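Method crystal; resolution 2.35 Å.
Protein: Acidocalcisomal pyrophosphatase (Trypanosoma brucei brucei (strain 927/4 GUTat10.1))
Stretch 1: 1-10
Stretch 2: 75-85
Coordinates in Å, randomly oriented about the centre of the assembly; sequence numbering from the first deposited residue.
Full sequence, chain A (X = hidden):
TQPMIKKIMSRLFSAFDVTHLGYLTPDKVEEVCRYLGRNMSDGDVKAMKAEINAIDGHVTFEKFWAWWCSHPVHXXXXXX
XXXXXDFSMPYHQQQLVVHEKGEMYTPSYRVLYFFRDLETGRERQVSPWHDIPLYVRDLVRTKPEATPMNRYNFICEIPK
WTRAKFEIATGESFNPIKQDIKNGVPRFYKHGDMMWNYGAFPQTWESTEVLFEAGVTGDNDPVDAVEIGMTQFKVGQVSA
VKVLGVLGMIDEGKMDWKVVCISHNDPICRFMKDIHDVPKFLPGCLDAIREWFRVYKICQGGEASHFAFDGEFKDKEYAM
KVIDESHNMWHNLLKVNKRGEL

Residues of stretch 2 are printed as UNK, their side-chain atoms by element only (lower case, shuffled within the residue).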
# COMPACT_ATOMS: atom_id res chain seq x y z
N THR A 1 -21.35 -11.66 -44.16
CA THR A 1 -20.37 -10.65 -44.56
C THR A 1 -20.29 -9.41 -43.65
O THR A 1 -19.62 -8.42 -43.99
CB THR A 1 -20.65 -10.16 -45.99
OG1 THR A 1 -20.42 -8.75 -46.05
CG2 THR A 1 -22.10 -10.48 -46.43
N GLN A 2 -20.96 -9.43 -42.49
CA GLN A 2 -20.95 -8.30 -41.57
C GLN A 2 -19.62 -8.16 -40.80
O GLN A 2 -18.82 -9.09 -40.77
CB GLN A 2 -22.10 -8.42 -40.57
CG GLN A 2 -22.07 -9.67 -39.70
CD GLN A 2 -23.25 -10.59 -39.97
OE1 GLN A 2 -23.66 -10.79 -41.12
NE2 GLN A 2 -23.81 -11.15 -38.90
N PRO A 3 -19.41 -7.00 -40.17
CA PRO A 3 -18.21 -6.69 -39.37
C PRO A 3 -17.90 -7.71 -38.28
O PRO A 3 -16.73 -7.91 -37.94
CB PRO A 3 -18.55 -5.33 -38.73
CG PRO A 3 -20.03 -5.19 -38.86
CD PRO A 3 -20.37 -5.88 -40.15
N MET A 4 -18.93 -8.35 -37.74
CA MET A 4 -18.74 -9.43 -36.79
C MET A 4 -18.09 -10.65 -37.44
O MET A 4 -17.25 -11.32 -36.85
CB MET A 4 -20.06 -9.84 -36.16
CG MET A 4 -19.93 -11.08 -35.33
SD MET A 4 -21.52 -11.81 -34.92
CE MET A 4 -21.78 -12.83 -36.37
N ILE A 5 -18.51 -10.95 -38.67
CA ILE A 5 -17.95 -12.07 -39.39
C ILE A 5 -16.52 -11.77 -39.79
O ILE A 5 -15.66 -12.65 -39.80
CB ILE A 5 -18.76 -12.41 -40.64
CG1 ILE A 5 -20.23 -12.65 -40.28
CG2 ILE A 5 -18.16 -13.61 -41.36
CD1 ILE A 5 -20.47 -13.83 -39.36
N LYS A 6 -16.26 -10.51 -40.12
CA LYS A 6 -14.92 -10.09 -40.51
C LYS A 6 -13.91 -10.28 -39.38
O LYS A 6 -12.76 -10.67 -39.61
CB LYS A 6 -14.94 -8.64 -40.99
CG LYS A 6 -13.59 -8.17 -41.50
CD LYS A 6 -13.68 -6.77 -42.05
CE LYS A 6 -12.42 -6.44 -42.83
NZ LYS A 6 -12.49 -5.10 -43.48
N LYS A 7 -14.32 -10.00 -38.15
CA LYS A 7 -13.44 -10.15 -36.99
C LYS A 7 -13.17 -11.62 -36.68
O LYS A 7 -12.04 -12.00 -36.38
CB LYS A 7 -14.03 -9.45 -35.77
CG LYS A 7 -14.05 -7.94 -35.90
CD LYS A 7 -14.29 -7.27 -34.57
CE LYS A 7 -14.49 -5.77 -34.74
NZ LYS A 7 -13.18 -5.05 -34.92
N ILE A 8 -14.20 -12.44 -36.80
CA ILE A 8 -14.04 -13.88 -36.69
C ILE A 8 -13.01 -14.39 -37.69
O ILE A 8 -12.13 -15.17 -37.33
CB ILE A 8 -15.39 -14.61 -36.91
CG1 ILE A 8 -16.34 -14.32 -35.75
CG2 ILE A 8 -15.17 -16.10 -37.08
CD1 ILE A 8 -17.69 -14.97 -35.87
N MET A 9 -13.10 -13.92 -38.93
CA MET A 9 -12.19 -14.38 -39.97
C MET A 9 -10.80 -13.80 -39.77
O MET A 9 -9.80 -14.40 -40.17
CB MET A 9 -12.71 -13.99 -41.36
CG MET A 9 -14.01 -14.65 -41.74
SD MET A 9 -13.95 -16.44 -41.69
CE MET A 9 -12.99 -16.82 -43.15
N SER A 10 -10.74 -12.63 -39.15
CA SER A 10 -9.47 -12.00 -38.82
C SER A 10 -8.71 -12.78 -37.74
O SER A 10 -7.49 -12.92 -37.82
CB SER A 10 -9.70 -10.56 -38.39
OG SER A 10 -8.47 -9.90 -38.27
N UNK A 75 -23.01 -21.79 -49.40
CA UNK A 75 -21.90 -22.73 -49.25
C UNK A 75 -20.88 -22.25 -48.20
O UNK A 75 -20.30 -23.05 -47.45
o UNK A 75 -20.11 -22.04 -50.72
c UNK A 75 -21.20 -22.94 -50.59
N UNK A 76 -20.67 -20.94 -48.13
CA UNK A 76 -19.80 -20.39 -47.11
C UNK A 76 -20.27 -20.86 -45.75
O UNK A 76 -19.48 -21.41 -44.96
c UNK A 76 -19.81 -18.86 -47.15
c UNK A 76 -19.23 -16.90 -48.52
n UNK A 76 -20.91 -14.74 -49.07
c UNK A 76 -20.55 -14.95 -47.81
n UNK A 76 -19.74 -15.97 -47.52
n UNK A 76 -21.01 -14.14 -46.85
c UNK A 76 -18.69 -18.19 -47.93
N UNK A 77 -21.56 -20.64 -45.49
CA UNK A 77 -22.15 -20.86 -44.17
C UNK A 77 -22.01 -22.32 -43.70
O UNK A 77 -22.06 -22.58 -42.50
c UNK A 77 -23.62 -20.39 -44.11
c UNK A 77 -24.20 -20.62 -42.71
o UNK A 77 -23.69 -18.98 -44.38
N UNK A 78 -21.89 -23.27 -44.63
CA UNK A 78 -21.75 -24.65 -44.18
C UNK A 78 -20.44 -24.84 -43.41
O UNK A 78 -20.44 -25.37 -42.29
c UNK A 78 -20.60 -25.57 -46.29
n UNK A 78 -19.93 -27.33 -49.64
c UNK A 78 -20.82 -26.49 -47.47
c UNK A 78 -21.78 -25.65 -45.34
c UNK A 78 -19.69 -26.41 -48.48
N UNK A 79 -19.32 -24.39 -43.98
CA UNK A 79 -18.03 -24.59 -43.32
C UNK A 79 -17.91 -23.55 -42.21
O UNK A 79 -17.27 -23.79 -41.19
c UNK A 79 -16.85 -24.47 -44.29
s UNK A 79 -16.15 -22.78 -44.45
N UNK A 80 -18.56 -22.40 -42.40
CA UNK A 80 -18.50 -21.31 -41.44
C UNK A 80 -19.04 -21.71 -40.07
O UNK A 80 -18.73 -21.09 -39.06
c UNK A 80 -19.26 -18.94 -40.98
c UNK A 80 -19.27 -20.09 -41.94
c UNK A 80 -19.22 -16.82 -39.15
c UNK A 80 -18.12 -17.05 -39.96
c UNK A 80 -20.34 -18.71 -40.14
c UNK A 80 -18.15 -18.11 -40.87
c UNK A 80 -20.33 -17.65 -39.24
N UNK A 81 -19.88 -22.73 -40.04
CA UNK A 81 -20.40 -23.19 -38.75
C UNK A 81 -19.25 -23.72 -37.90
O UNK A 81 -19.23 -23.54 -36.69
c UNK A 81 -21.47 -24.25 -38.93
o UNK A 81 -21.95 -24.67 -37.67
N UNK A 82 -18.29 -24.38 -38.54
CA UNK A 82 -17.09 -24.84 -37.85
C UNK A 82 -16.24 -23.65 -37.42
O UNK A 82 -15.85 -23.55 -36.27
c UNK A 82 -13.85 -25.82 -40.72
c UNK A 82 -16.27 -25.79 -38.73
s UNK A 82 -13.76 -26.91 -39.30
c UNK A 82 -14.89 -26.10 -38.14
N UNK A 83 -15.99 -22.74 -38.36
CA UNK A 83 -15.21 -21.54 -38.11
C UNK A 83 -15.78 -20.77 -36.92
O UNK A 83 -15.04 -20.37 -36.01
c UNK A 83 -14.49 -21.27 -40.50
c UNK A 83 -14.52 -19.29 -38.98
c UNK A 83 -15.19 -20.60 -39.33
N UNK A 84 -17.09 -20.60 -36.93
CA UNK A 84 -17.77 -19.82 -35.90
C UNK A 84 -17.60 -20.46 -34.52
O UNK A 84 -17.41 -19.76 -33.54
o UNK A 84 -19.84 -18.65 -35.44
c UNK A 84 -19.25 -19.67 -36.23
N UNK A 85 -17.67 -21.78 -34.47
CA UNK A 85 -17.50 -22.49 -33.20
C UNK A 85 -16.09 -22.30 -32.62
O UNK A 85 -15.91 -22.18 -31.41
c UNK A 85 -17.79 -23.97 -33.39

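Position 75 carries one carbon and then one oxygen, far from stretch 1, which makes it S75, a small polar residue at ease in a partly exposed place. At position 76 three carbons lead to a nitrogen and then to a carbon bearing two more nitrogens, a guanidinium, and one of these terminal nitrogens approaches T1: this is R76. Its long chain lets it span the 10.1 Å between its own CA and the CA of T1, so that R76 NH2 comes to 3.8 Å from T1 CG2. The same NH2 lies 3.7 Å from T1 N, near the guanidinium plane; these are like charges, so the approach itself brings no attraction, while NH1 is hydrogen-bonded elsewhere in the structure.

Position 77 has a carbon that branches to one oxygen and one carbon, clear of stretch 1, the pattern of T77; it is exposed, and its OG1 finds a hydrogen bond just outside the stretches. Position 78 is an unbranched row of four carbons ending in nitrogen, out of reach of the partner helix: K78, whose extended chain carries a polar amine compatible with a partly exposed site. One carbon and one sulfur at position 79 identify C79, compact enough for a buried site, although it does not touch stretch 1.

Position 80 shows one carbon and a six-carbon ring with no oxygen, and the ring comes up against the side chains of I5 and I8; this is F80. Its CA-to-CB bond points toward the partner, and F80 CZ is 3.2 Å from I5 CD1, a tight approach, and 4.1 Å from I8 CD1. A flat, wholly apolar ring reaches far enough to engage both.

Position 81, one carbon and one oxygen touching nothing on stretch 1, is S81, whose small hydroxyl suits an exposed site. Position 82 runs through two carbons, a sulfur and a final carbon without branching: M82, out of reach of stretch 1, its flexible chain tolerating partial exposure. At position 83 one carbon carries two others, a short fork packed on I8 and M9: V83. Its CG1 lies 3.8 Å from I8 CG2 and 4.0 Å from M9 SD, a compact apolar fit in a buried place. Position 84 has one carbon and one oxygen, the oxygen near I8: S84. Its OG stands 4.3 Å from I8 CD1, and the small side chain suits the place where the backbones draw near, 7.1 Å between the CA atoms of I8 and S84. A single carbon at position 85, out of reach, gives A85, a small methyl suited to an exposed helical position.

The two helices cross at 70°, their axes 10.3 Å apart at closest approach. No hydrogen bond joins the stretches; apolar packing holds the centre, with F80 against I5 and I8, and V83 against I8 and M9. About 300 Å² is buried, counting both sides.

Stretch 2, residues 75-85: SRTKCFSMVSA
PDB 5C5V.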